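PDB 5AWV: putative hexose oxidase from Nonomuraea sp. ATCC 39727, which probably oxidises the sugar of teicoplanin-type glycopeptide antibiotics, using a flavin (FAD) held covalently through two residues. Local coordinates for residues Gln68-Ala73 with Phe221-Lys226; Glu76-Gly81 with Asp510-Phe515; Ala265-Leu270 with Leu295-Glu300. All coordinates share one frame; numbering follows the deposited sequence.

Interaction 1: Gln68-Ala73 with Phe221-Lys226; sequences QQVADA and FGVVTK. With FAD (flavin-adenine dinucleotide), chain M.
In the FAD-binding domain of the PCMH-type fold, strand 223-229 separates helix 67-80 from the adenine of the cofactor, and Val70 meets Val223 and Thr225 on its helix-facing side. The two valines meet end on, Val70 CG1 lying 3.6 Å from Val223 CG1. In both valines CG1 lies anti to the backbone N (chi1 176° in Val70, -175° in Val223), and this torsion brings the two methyls together. The other branch, Val70 CG2, runs alongside Thr225 CG2 at 3.8 Å, the two side chains pointing opposite ways. Thr225 thus offers its methyl to the helix while its hydroxyl OG1 is hydrogen-bonded to Glu183. The CB of Val224 points away from the helix, and its backbone pairs with the adenine: Val224 N donates to FAD N1A at 2.9 Å, and FAD N6A donates to Val224 O at 2.8 Å in a nearly straight bond (174°). Two strand residues, Thr225 and Lys226, share one partner, Glu183, in backbone hydrogen bonding, which makes a classic beta bulge. Beside the strand, Val185 of strand 179-187 touches Val70, Ala71 and Thr225, so helix 67-80 rests on two adjacent strands of the five-stranded antiparallel sheet.

Interaction 2: Glu76-Gly81 with Asp510-Phe515; sequences ETVRTG and DPRNHF
His514 and Arg512 meet the last turns of helix 67-80 through Thr77 and Val78, from a loop that begins as helix 499-509 ends. At its start, Asp510 opens a type I beta turn to Asn513, closed by Asn513 N to Asp510 O. The Asp510 carboxylate then takes two backbone N-H groups further along: OD1 receives His514 N at 3.0 Å and OD2 receives Phe515 N at 2.9 Å, both on the syn side. Lys506 adds a salt bridge to OD2. Next comes Arg512, whose NH2 lies 3.8 Å from Val78 CG1; its NH1 is bonded to Lys189 O, which probably limits how the guanidinium can turn. Asn513 carries the chain through positive phi to His514. There CG stands anti to the backbone N (chi1 -169°), extending the imidazole toward the helix. His514 NE2 donates to Thr77 OG1 at 2.8 Å, the hydroxyl lying 14° out of the ring plane. Val78 CG2 covers one face of the same ring in a CH-pi contact, 4.0 Å from the His514 centroid and 15° off its normal. Phe515, last in the segment, has His514 CD2 over one face of its ring. As His514 NE2 is the donor, Thr77 OG1 is left to give its own proton to Val74 O, within the helix. The other ring nitrogen, ND1, is hydrogen-bonded to a citrate probably from the crystallisation liquor, and that anion might favour a protonated imidazole in the crystal.

Interaction 3: Ala265-Leu270 with Leu295-Glu300; sequences AAFSRL and LMIGNE. With T55 (8-methylnonanoic acid), chain B.
Helix 264-280 lies over strand 291-298 with CA atoms 10.0 Å apart at Phe267 and Ile297 and 9.9 Å apart at Leu270 and Leu295, a nearly constant separation for a helix packed on one face of an antiparallel sheet, the pairs being three residues apart on the helix and two on the strand. The strand belongs to the seven-stranded antiparallel sheet, which probably corresponds to the substrate-binding domain of berberine bridge enzyme-like oxidases, and the buried contact is wholly apolar. Leu270 and Leu295 face each other loosely, with Leu270 CG 4.4 Å from Leu295 CD2. Phe267 reaches further: its CG is anti to the backbone N (chi1 -175°), which sends the ring out to the sheet. Ile297 meets that ring at its edge, in the ring plane, by the CG2 branch that is likewise anti to its own backbone N. Phe309 of strand 309-316 touches both Phe267 and Leu270, and Leu400 of strand 395-402 touches both Leu295 and Ile297, so the pairs continue into neighbouring strands. The helix turns other residues to the bound 8-methylnonanoic acid: Arg269, salt-bridged to Asp335, brings NH1 to 3.8 Å from CAL. On the sheet side, the ring edge of Phe267 presents CE1 at 3.7 Å and CZ at 4.0 Å to the one methyl, CG2 of Ile297.

Interactions 1 and 2 are neighbours: their centres lie 12 Å apart, both use helix 67-80, and their segments alternate along the chain. They touch through Phe515, whose CE2 is 3.7 Å from Gly222 CA and whose CE1 is 3.9 Å from Val223 CG2. The loop after helix 499-509 is thereby joined to the strand that holds the adenine, although the side chain of His514 remains about 11 Å from FAD. Interaction 3 lies across the chain's centre, with nearest atoms about 30 Å from interaction 1 and 33 Å from interaction 2. It borders one bound acyl chain, at Glu264, Ala265, Ser268 and Arg269, distinct from the second acyl pocket; interaction 1 borders the adenine.

Interaction 1: Gln68-Ala73 with Phe221-Lys226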
loop_
_atom_site.group_PDB
_atom_site.type_symbol
_atom_site.label_atom_id
_atom_site.label_comp_id
_atom_site.label_asym_id
_atom_site.label_seq_id
_atom_site.Cartn_x
_atom_site.Cartn_y
_atom_site.Cartn_z
ATOM N N GLN A 68 -4.996 -8.523 21.361
ATOM C CA GLN A 68 -5.457 -9.795 21.969
ATOM C C GLN A 68 -6.505 -10.476 21.135
ATOM O O GLN A 68 -6.534 -11.675 20.983
ATOM C CB GLN A 68 -5.979 -9.609 23.419
ATOM C CG GLN A 68 -6.452 -10.926 24.087
ATOM C CD GLN A 68 -5.287 -11.929 24.218
ATOM O OE1 GLN A 68 -5.385 -13.107 23.792
ATOM N NE2 GLN A 68 -4.149 -11.434 24.706
ATOM N N GLN A 69 -7.467 -9.732 20.646
ATOM C CA GLN A 69 -8.409 -10.300 19.771
ATOM C C GLN A 69 -7.811 -10.877 18.499
ATOM O O GLN A 69 -8.303 -11.911 17.984
ATOM C CB GLN A 69 -9.426 -9.248 19.346
ATOM C CG GLN A 69 -10.464 -8.926 20.426
ATOM C CD GLN A 69 -11.347 -7.740 19.989
ATOM O OE1 GLN A 69 -11.830 -7.705 18.883
ATOM N NE2 GLN A 69 -11.517 -6.796 20.845
ATOM N N VAL A 70 -6.791 -10.210 17.938
ATOM C CA VAL A 70 -6.097 -10.817 16.776
ATOM C C VAL A 70 -5.496 -12.169 17.183
ATOM O O VAL A 70 -5.642 -13.179 16.452
ATOM C CB VAL A 70 -4.958 -9.888 16.218
ATOM C CG1 VAL A 70 -4.175 -10.549 15.097
ATOM C CG2 VAL A 70 -5.546 -8.578 15.724
ATOM N N ALA A 71 -4.732 -12.157 18.263
ATOM C CA ALA A 71 -4.111 -13.413 18.753
ATOM C C ALA A 71 -5.139 -14.527 18.920
ATOM O O ALA A 71 -4.927 -15.652 18.412
ATOM C CB ALA A 71 -3.386 -13.190 20.008
ATOM N N ASP A 72 -6.293 -14.224 19.505
ATOM C CA ASP A 72 -7.396 -15.251 19.597
ATOM C C ASP A 72 -7.932 -15.701 18.248
ATOM O O ASP A 72 -8.268 -16.900 18.019
ATOM C CB ASP A 72 -8.593 -14.809 20.480
ATOM C CG ASP A 72 -8.166 -14.337 21.885
ATOM O OD1 ASP A 72 -7.175 -14.897 22.427
ATOM O OD2 ASP A 72 -8.820 -13.400 22.448
ATOM N N ALA A 73 -8.074 -14.747 17.326
ATOM C CA ALA A 73 -8.615 -15.062 16.008
ATOM C C ALA A 73 -7.609 -15.925 15.225
ATOM O O ALA A 73 -8.009 -16.883 14.637
ATOM C CB ALA A 73 -8.961 -13.794 15.242
ATOM N N PHE A 221 4.539 -13.428 7.558
ATOM C CA PHE A 221 5.165 -13.703 8.850
ATOM C C PHE A 221 4.157 -13.863 9.986
ATOM O O PHE A 221 4.471 -14.522 10.997
ATOM C CB PHE A 221 6.218 -12.688 9.171
ATOM C CG PHE A 221 7.242 -12.537 8.079
ATOM C CD1 PHE A 221 8.136 -13.556 7.830
ATOM C CD2 PHE A 221 7.248 -11.429 7.240
ATOM C CE1 PHE A 221 9.033 -13.449 6.818
ATOM C CE2 PHE A 221 8.093 -11.364 6.167
ATOM C CZ PHE A 221 9.025 -12.360 5.969
ATOM N N GLY A 222 2.947 -13.333 9.827
ATOM C CA GLY A 222 2.073 -13.115 10.972
ATOM C C GLY A 222 1.252 -11.857 10.730
ATOM O O GLY A 222 1.333 -11.273 9.635
ATOM N N VAL A 223 0.460 -11.472 11.724
ATOM C CA VAL A 223 -0.442 -10.329 11.604
ATOM C C VAL A 223 0.209 -9.117 12.257
ATOM O O VAL A 223 0.390 -9.095 13.451
ATOM C CB VAL A 223 -1.750 -10.614 12.265
ATOM C CG1 VAL A 223 -2.754 -9.450 12.029
ATOM C CG2 VAL A 223 -2.274 -11.933 11.786
ATOM N N VAL A 224 0.529 -8.087 11.478
ATOM C CA VAL A 224 1.001 -6.860 12.067
ATOM C C VAL A 224 -0.194 -6.203 12.700
ATOM O O VAL A 224 -1.180 -5.950 12.009
ATOM C CB VAL A 224 1.570 -5.893 11.024
ATOM C CG1 VAL A 224 1.985 -4.555 11.687
ATOM C CG2 VAL A 224 2.716 -6.540 10.313
ATOM N N THR A 225 -0.086 -5.856 13.992
ATOM C CA THR A 225 -1.153 -5.158 14.694
ATOM C C THR A 225 -0.821 -3.727 15.018
ATOM O O THR A 225 -1.751 -2.956 15.282
ATOM C CB THR A 225 -1.488 -5.924 16.033
ATOM O OG1 THR A 225 -0.301 -6.046 16.804
ATOM C CG2 THR A 225 -1.952 -7.276 15.698
ATOM N N LYS A 226 0.462 -3.356 15.004
ATOM C CA LYS A 226 0.920 -1.977 15.145
ATOM C C LYS A 226 2.238 -1.752 14.349
ATOM O O LYS A 226 3.138 -2.635 14.331
ATOM C CB LYS A 226 1.257 -1.561 16.624
ATOM C CG LYS A 226 0.152 -1.922 17.652
ATOM C CD LYS A 226 0.495 -1.385 19.033
ATOM C CE LYS A 226 -0.587 -1.497 20.116
ATOM N NZ LYS A 226 -1.444 -2.685 19.947
HETATM P PA FAD M . -4.720 -5.804 1.567
HETATM O O1A FAD M . -5.322 -6.340 0.285
HETATM O O2A FAD M . -5.541 -5.586 2.751
HETATM O O5B FAD M . -3.450 -6.655 1.971
HETATM C C5B FAD M . -2.368 -6.988 1.035
HETATM C C4B FAD M . -1.599 -8.167 1.543
HETATM O O4B FAD M . -0.970 -7.934 2.809
HETATM C C3B FAD M . -2.396 -9.468 1.727
HETATM O O3B FAD M . -1.615 -10.674 1.546
HETATM C C2B FAD M . -2.815 -9.287 3.154
HETATM O O2B FAD M . -3.205 -10.503 3.699
HETATM C C1B FAD M . -1.610 -8.689 3.799
HETATM N N9A FAD M . -1.962 -7.919 4.969
HETATM C C8A FAD M . -2.833 -6.912 5.115
HETATM N N7A FAD M . -2.810 -6.401 6.366
HETATM C C5A FAD M . -1.891 -7.072 7.047
HETATM C C6A FAD M . -1.419 -7.080 8.448
HETATM N N6A FAD M . -1.967 -6.217 9.299
HETATM N N1A FAD M . -0.419 -7.957 8.762
HETATM C C2A FAD M . 0.085 -8.837 7.848
HETATM N N3A FAD M . -0.328 -8.921 6.554
HETATM C C4A FAD M . -1.336 -8.092 6.157
HETATM N N1 FAD M . 1.845 1.128 -3.592
HETATM C C2 FAD M . 2.845 2.055 -3.508
HETATM O O2 FAD M . 3.905 1.755 -2.913
HETATM N N3 FAD M . 2.724 3.293 -4.012
HETATM C C4 FAD M . 1.560 3.748 -4.520
HETATM O O4 FAD M . 1.446 4.919 -4.947
HETATM C C4X FAD M . 0.423 2.822 -4.611
HETATM N N5 FAD M . -0.802 3.198 -5.121
HETATM C C5X FAD M . -1.890 2.368 -5.116
HETATM C C6 FAD M . -3.124 2.862 -5.590
HETATM C C7 FAD M . -4.169 1.901 -5.644
HETATM C C7M FAD M . -5.548 2.352 -6.193
HETATM C C8 FAD M . -4.025 0.477 -5.144
HETATM C C8M FAD M . -5.222 -0.426 -4.964
HETATM C C9 FAD M . -2.773 0.084 -4.622
HETATM C C9A FAD M . -1.718 0.949 -4.619
HETATM N N10 FAD M . -0.434 0.587 -4.130
HETATM C C10 FAD M . 0.626 1.477 -4.079
HETATM C "C1'" FAD M . -0.168 -0.813 -3.661
HETATM C "C2'" FAD M . -0.308 -0.975 -2.195
HETATM O "O2'" FAD M . 0.889 -0.478 -1.626
HETATM C "C3'" FAD M . -0.380 -2.443 -1.995
HETATM O "O3'" FAD M . -1.518 -2.873 -2.744
HETATM C "C4'" FAD M . -0.555 -2.775 -0.488
HETATM O "O4'" FAD M . -0.132 -4.130 -0.311
HETATM C "C5'" FAD M . -2.015 -2.658 -0.134
HETATM O "O5'" FAD M . -2.201 -2.834 1.284
HETATM P P FAD M . -3.656 -3.035 1.839
HETATM O O1P FAD M . -3.627 -3.101 3.287
HETATM O O2P FAD M . -4.641 -2.045 1.281
HETATM O O3P FAD M . -4.036 -4.398 1.089
#

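Interaction 2: Glu76-Gly81 with Asp510-Phe515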
loop_
_atom_site.group_PDB
_atom_site.type_symbol
_atom_site.label_atom_id
_atom_site.label_comp_id
_atom_site.label_asym_id
_atom_site.label_seq_id
_atom_site.Cartn_x
_atom_site.Cartn_y
_atom_site.Cartn_z
ATOM N N GLU A 76 -7.648 -19.518 16.812
ATOM C CA GLU A 76 -8.796 -20.198 16.295
ATOM C C GLU A 76 -8.668 -20.831 14.902
ATOM O O GLU A 76 -9.153 -21.964 14.676
ATOM C CB GLU A 76 -10.033 -19.295 16.356
ATOM C CG GLU A 76 -11.276 -20.078 15.962
ATOM C CD GLU A 76 -12.592 -19.373 16.256
ATOM O OE1 GLU A 76 -13.585 -19.835 15.649
ATOM O OE2 GLU A 76 -12.638 -18.377 17.044
ATOM N N THR A 77 -8.025 -20.128 13.963
ATOM C CA THR A 77 -7.831 -20.682 12.654
ATOM C C THR A 77 -6.768 -21.809 12.762
ATOM O O THR A 77 -6.803 -22.706 11.995
ATOM C CB THR A 77 -7.351 -19.615 11.631
ATOM O OG1 THR A 77 -6.064 -19.113 12.038
ATOM C CG2 THR A 77 -8.350 -18.433 11.557
ATOM N N VAL A 78 -5.796 -21.681 13.642
ATOM C CA VAL A 78 -4.793 -22.765 13.757
ATOM C C VAL A 78 -5.468 -24.046 14.285
ATOM O O VAL A 78 -5.287 -25.131 13.746
ATOM C CB VAL A 78 -3.683 -22.410 14.692
ATOM C CG1 VAL A 78 -2.622 -23.541 14.698
ATOM C CG2 VAL A 78 -2.991 -21.165 14.244
ATOM N N ARG A 79 -6.320 -23.866 15.271
ATOM C CA ARG A 79 -7.001 -24.952 15.965
ATOM C C ARG A 79 -8.017 -25.645 15.020
ATOM O O ARG A 79 -8.045 -26.868 14.977
ATOM C CB ARG A 79 -7.548 -24.448 17.335
ATOM C CG ARG A 79 -8.593 -25.298 18.030
ATOM C CD ARG A 79 -10.039 -25.062 17.548
ATOM N NE ARG A 79 -10.981 -24.568 18.579
ATOM C CZ ARG A 79 -12.319 -24.531 18.465
ATOM N NH1 ARG A 79 -12.948 -24.935 17.360
ATOM N NH2 ARG A 79 -13.051 -24.066 19.477
ATOM N N THR A 80 -8.783 -24.910 14.216
ATOM C CA THR A 80 -9.706 -25.503 13.223
ATOM C C THR A 80 -9.057 -25.865 11.897
ATOM O O THR A 80 -9.711 -26.435 11.001
ATOM C CB THR A 80 -10.889 -24.558 12.888
ATOM O OG1 THR A 80 -10.383 -23.262 12.460
ATOM C CG2 THR A 80 -11.751 -24.362 14.072
ATOM N N GLY A 81 -7.770 -25.539 11.735
ATOM C CA GLY A 81 -7.107 -25.721 10.450
ATOM C C GLY A 81 -7.803 -24.993 9.296
ATOM O O GLY A 81 -7.888 -25.532 8.189
ATOM N N ASP A 510 7.278 -18.307 11.442
ATOM C CA ASP A 510 6.048 -19.013 10.981
ATOM C C ASP A 510 6.421 -20.451 10.530
ATOM O O ASP A 510 6.198 -20.867 9.343
ATOM C CB ASP A 510 5.302 -18.262 9.818
ATOM C CG ASP A 510 4.039 -18.930 9.394
ATOM O OD1 ASP A 510 3.427 -19.692 10.179
ATOM O OD2 ASP A 510 3.546 -18.738 8.247
ATOM N N PRO A 511 6.981 -21.246 11.469
ATOM C CA PRO A 511 7.445 -22.606 11.098
ATOM C C PRO A 511 6.359 -23.500 10.566
ATOM O O PRO A 511 6.651 -24.353 9.774
ATOM C CB PRO A 511 8.076 -23.137 12.401
ATOM C CG PRO A 511 7.317 -22.408 13.476
ATOM C CD PRO A 511 7.206 -20.998 12.911
ATOM N N ARG A 512 5.107 -23.245 10.862
ATOM C CA ARG A 512 4.050 -24.057 10.287
ATOM C C ARG A 512 3.516 -23.579 8.954
ATOM O O ARG A 512 2.633 -24.250 8.365
ATOM C CB ARG A 512 2.855 -24.217 11.236
ATOM C CG ARG A 512 3.237 -24.842 12.564
ATOM C CD ARG A 512 2.288 -24.413 13.675
ATOM N NE ARG A 512 1.031 -25.062 13.454
ATOM C CZ ARG A 512 0.598 -26.177 14.046
ATOM N NH1 ARG A 512 1.307 -26.817 14.963
ATOM N NH2 ARG A 512 -0.576 -26.631 13.715
ATOM N N ASN A 513 4.031 -22.467 8.440
ATOM C CA ASN A 513 3.523 -21.943 7.201
ATOM C C ASN A 513 2.012 -21.702 7.260
ATOM O O ASN A 513 1.239 -22.036 6.370
ATOM C CB ASN A 513 3.935 -22.834 6.019
ATOM C CG ASN A 513 3.790 -22.124 4.667
ATOM O OD1 ASN A 513 3.418 -22.722 3.654
ATOM N ND2 ASN A 513 3.990 -20.874 4.691
ATOM N N HIS A 514 1.565 -21.125 8.360
ATOM C CA HIS A 514 0.136 -20.818 8.480
ATOM C C HIS A 514 -0.216 -19.543 7.712
ATOM O O HIS A 514 -1.363 -19.383 7.363
ATOM C CB HIS A 514 -0.225 -20.661 9.929
ATOM C CG HIS A 514 -1.682 -20.593 10.187
ATOM N ND1 HIS A 514 -2.536 -21.646 9.932
ATOM C CD2 HIS A 514 -2.448 -19.579 10.657
ATOM C CE1 HIS A 514 -3.770 -21.278 10.224
ATOM N NE2 HIS A 514 -3.745 -20.035 10.667
ATOM N N PHE A 515 0.758 -18.665 7.483
ATOM C CA PHE A 515 0.533 -17.435 6.677
ATOM C C PHE A 515 1.105 -17.652 5.291
ATOM O O PHE A 515 2.296 -17.730 5.137
ATOM C CB PHE A 515 1.124 -16.255 7.393
ATOM C CG PHE A 515 0.490 -16.043 8.707
ATOM C CD1 PHE A 515 -0.739 -15.398 8.773
ATOM C CD2 PHE A 515 1.029 -16.597 9.883
ATOM C CE1 PHE A 515 -1.398 -15.252 9.975
ATOM C CE2 PHE A 515 0.344 -16.431 11.102
ATOM C CZ PHE A 515 -0.855 -15.732 11.131
#

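Interaction 3: Ala265-Leu270 with Leu295-Glu300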
loop_
_atom_site.group_PDB
_atom_site.type_symbol
_atom_site.label_atom_id
_atom_site.label_comp_id
_atom_site.label_asym_id
_atom_site.label_seq_id
_atom_site.Cartn_x
_atom_site.Cartn_y
_atom_site.Cartn_z
ATOM N N ALA A 265 8.761 7.762 -34.437
ATOM C CA ALA A 265 9.926 8.521 -34.061
ATOM C C ALA A 265 9.831 9.499 -32.875
ATOM O O ALA A 265 10.757 9.585 -32.036
ATOM C CB ALA A 265 10.550 9.252 -35.299
ATOM N N ALA A 266 8.759 10.252 -32.845
ATOM C CA ALA A 266 8.494 11.176 -31.796
ATOM C C ALA A 266 8.264 10.418 -30.445
ATOM O O ALA A 266 8.693 10.883 -29.421
ATOM C CB ALA A 266 7.260 11.993 -32.115
ATOM N N PHE A 267 7.542 9.328 -30.511
ATOM C CA PHE A 267 7.319 8.459 -29.357
ATOM C C PHE A 267 8.622 7.970 -28.795
ATOM O O PHE A 267 8.853 8.075 -27.603
ATOM C CB PHE A 267 6.443 7.282 -29.711
ATOM C CG PHE A 267 6.081 6.425 -28.520
ATOM C CD1 PHE A 267 4.984 6.734 -27.745
ATOM C CD2 PHE A 267 6.859 5.331 -28.186
ATOM C CE1 PHE A 267 4.650 5.942 -26.633
ATOM C CE2 PHE A 267 6.525 4.543 -27.104
ATOM C CZ PHE A 267 5.404 4.840 -26.329
ATOM N N SER A 268 9.449 7.373 -29.632
ATOM C CA SER A 268 10.777 7.013 -29.224
ATOM C C SER A 268 11.636 8.146 -28.652
ATOM O O SER A 268 12.262 7.971 -27.585
ATOM C CB SER A 268 11.515 6.258 -30.326
ATOM O OG SER A 268 12.707 5.706 -29.745
ATOM N N ARG A 269 11.661 9.298 -29.307
ATOM C CA ARG A 269 12.348 10.442 -28.745
ATOM C C ARG A 269 11.871 10.822 -27.312
ATOM O O ARG A 269 12.681 11.108 -26.419
ATOM C CB ARG A 269 12.227 11.642 -29.693
ATOM C CG ARG A 269 12.993 12.848 -29.249
ATOM C CD ARG A 269 14.494 12.602 -29.278
ATOM N NE ARG A 269 15.170 13.765 -28.742
ATOM C CZ ARG A 269 15.320 14.910 -29.406
ATOM N NH1 ARG A 269 14.823 15.097 -30.646
ATOM N NH2 ARG A 269 15.974 15.902 -28.829
ATOM N N LEU A 270 10.596 10.857 -27.111
ATOM C CA LEU A 270 9.994 11.141 -25.808
ATOM C C LEU A 270 10.511 10.175 -24.676
ATOM O O LEU A 270 10.946 10.616 -23.632
ATOM C CB LEU A 270 8.457 11.044 -25.896
ATOM C CG LEU A 270 7.665 11.170 -24.576
ATOM C CD1 LEU A 270 7.872 12.506 -23.916
ATOM C CD2 LEU A 270 6.211 11.020 -24.831
ATOM N N LEU A 295 5.184 9.416 -16.129
ATOM C CA LEU A 295 4.821 9.393 -17.524
ATOM C C LEU A 295 3.821 8.313 -17.761
ATOM O O LEU A 295 4.119 7.166 -17.662
ATOM C CB LEU A 295 6.068 9.325 -18.410
ATOM C CG LEU A 295 5.839 9.276 -19.953
ATOM C CD1 LEU A 295 5.081 10.508 -20.482
ATOM C CD2 LEU A 295 7.110 9.077 -20.704
ATOM N N MET A 296 2.597 8.705 -18.095
ATOM C CA MET A 296 1.502 7.786 -18.203
ATOM C C MET A 296 1.172 7.645 -19.692
ATOM O O MET A 296 0.757 8.619 -20.302
ATOM C CB MET A 296 0.347 8.289 -17.429
ATOM C CG MET A 296 0.642 8.485 -15.895
ATOM S SD MET A 296 -0.531 9.601 -15.095
ATOM C CE MET A 296 -1.807 8.402 -14.887
ATOM N N ILE A 297 1.445 6.475 -20.240
ATOM C CA ILE A 297 1.348 6.205 -21.648
ATOM C C ILE A 297 0.131 5.291 -21.760
ATOM O O ILE A 297 0.248 4.067 -21.807
ATOM C CB ILE A 297 2.589 5.571 -22.226
ATOM C CG1 ILE A 297 3.854 6.338 -21.859
ATOM C CG2 ILE A 297 2.473 5.446 -23.744
ATOM C CD1 ILE A 297 5.092 5.543 -22.102
ATOM N N GLY A 298 -1.033 5.925 -21.844
ATOM C CA GLY A 298 -2.307 5.245 -21.811
ATOM C C GLY A 298 -3.198 5.635 -22.983
ATOM O O GLY A 298 -2.958 6.655 -23.631
ATOM N N ASN A 299 -4.182 4.778 -23.287
ATOM C CA ASN A 299 -5.305 5.232 -24.153
ATOM C C ASN A 299 -6.269 6.129 -23.369
ATOM O O ASN A 299 -6.325 6.135 -22.100
ATOM C CB ASN A 299 -6.020 4.078 -24.904
ATOM C CG ASN A 299 -6.771 3.142 -23.959
ATOM O OD1 ASN A 299 -6.247 2.744 -22.929
ATOM N ND2 ASN A 299 -8.011 2.852 -24.265
ATOM N N GLU A 300 -6.994 6.940 -24.137
ATOM C CA GLU A 300 -8.002 7.899 -23.591
ATOM C C GLU A 300 -9.313 7.169 -23.326
ATOM O O GLU A 300 -9.831 6.501 -24.211
ATOM C CB GLU A 300 -8.347 9.015 -24.585
ATOM C CG GLU A 300 -7.218 9.527 -25.466
ATOM C CD GLU A 300 -6.642 10.831 -24.966
ATOM O OE1 GLU A 300 -7.423 11.811 -24.834
ATOM O OE2 GLU A 300 -5.409 10.863 -24.730
HETATM C CAD T55 B . 12.262 7.292 -33.834
HETATM C CAE T55 B . 13.448 6.898 -34.616
HETATM C CAG T55 B . 14.481 7.842 -34.013
HETATM C CAH T55 B . 14.325 9.360 -34.344
HETATM C CAI T55 B . 15.421 10.261 -33.813
HETATM C CAJ T55 B . 15.303 11.777 -34.027
HETATM C CAK T55 B . 16.552 12.405 -33.436
HETATM C CAL T55 B . 16.901 13.880 -33.594
HETATM C CAF T55 B . 13.377 5.355 -34.466
HETATM C C T55 B . 18.324 14.139 -33.080
HETATM O O T55 B . 19.133 13.249 -32.952
#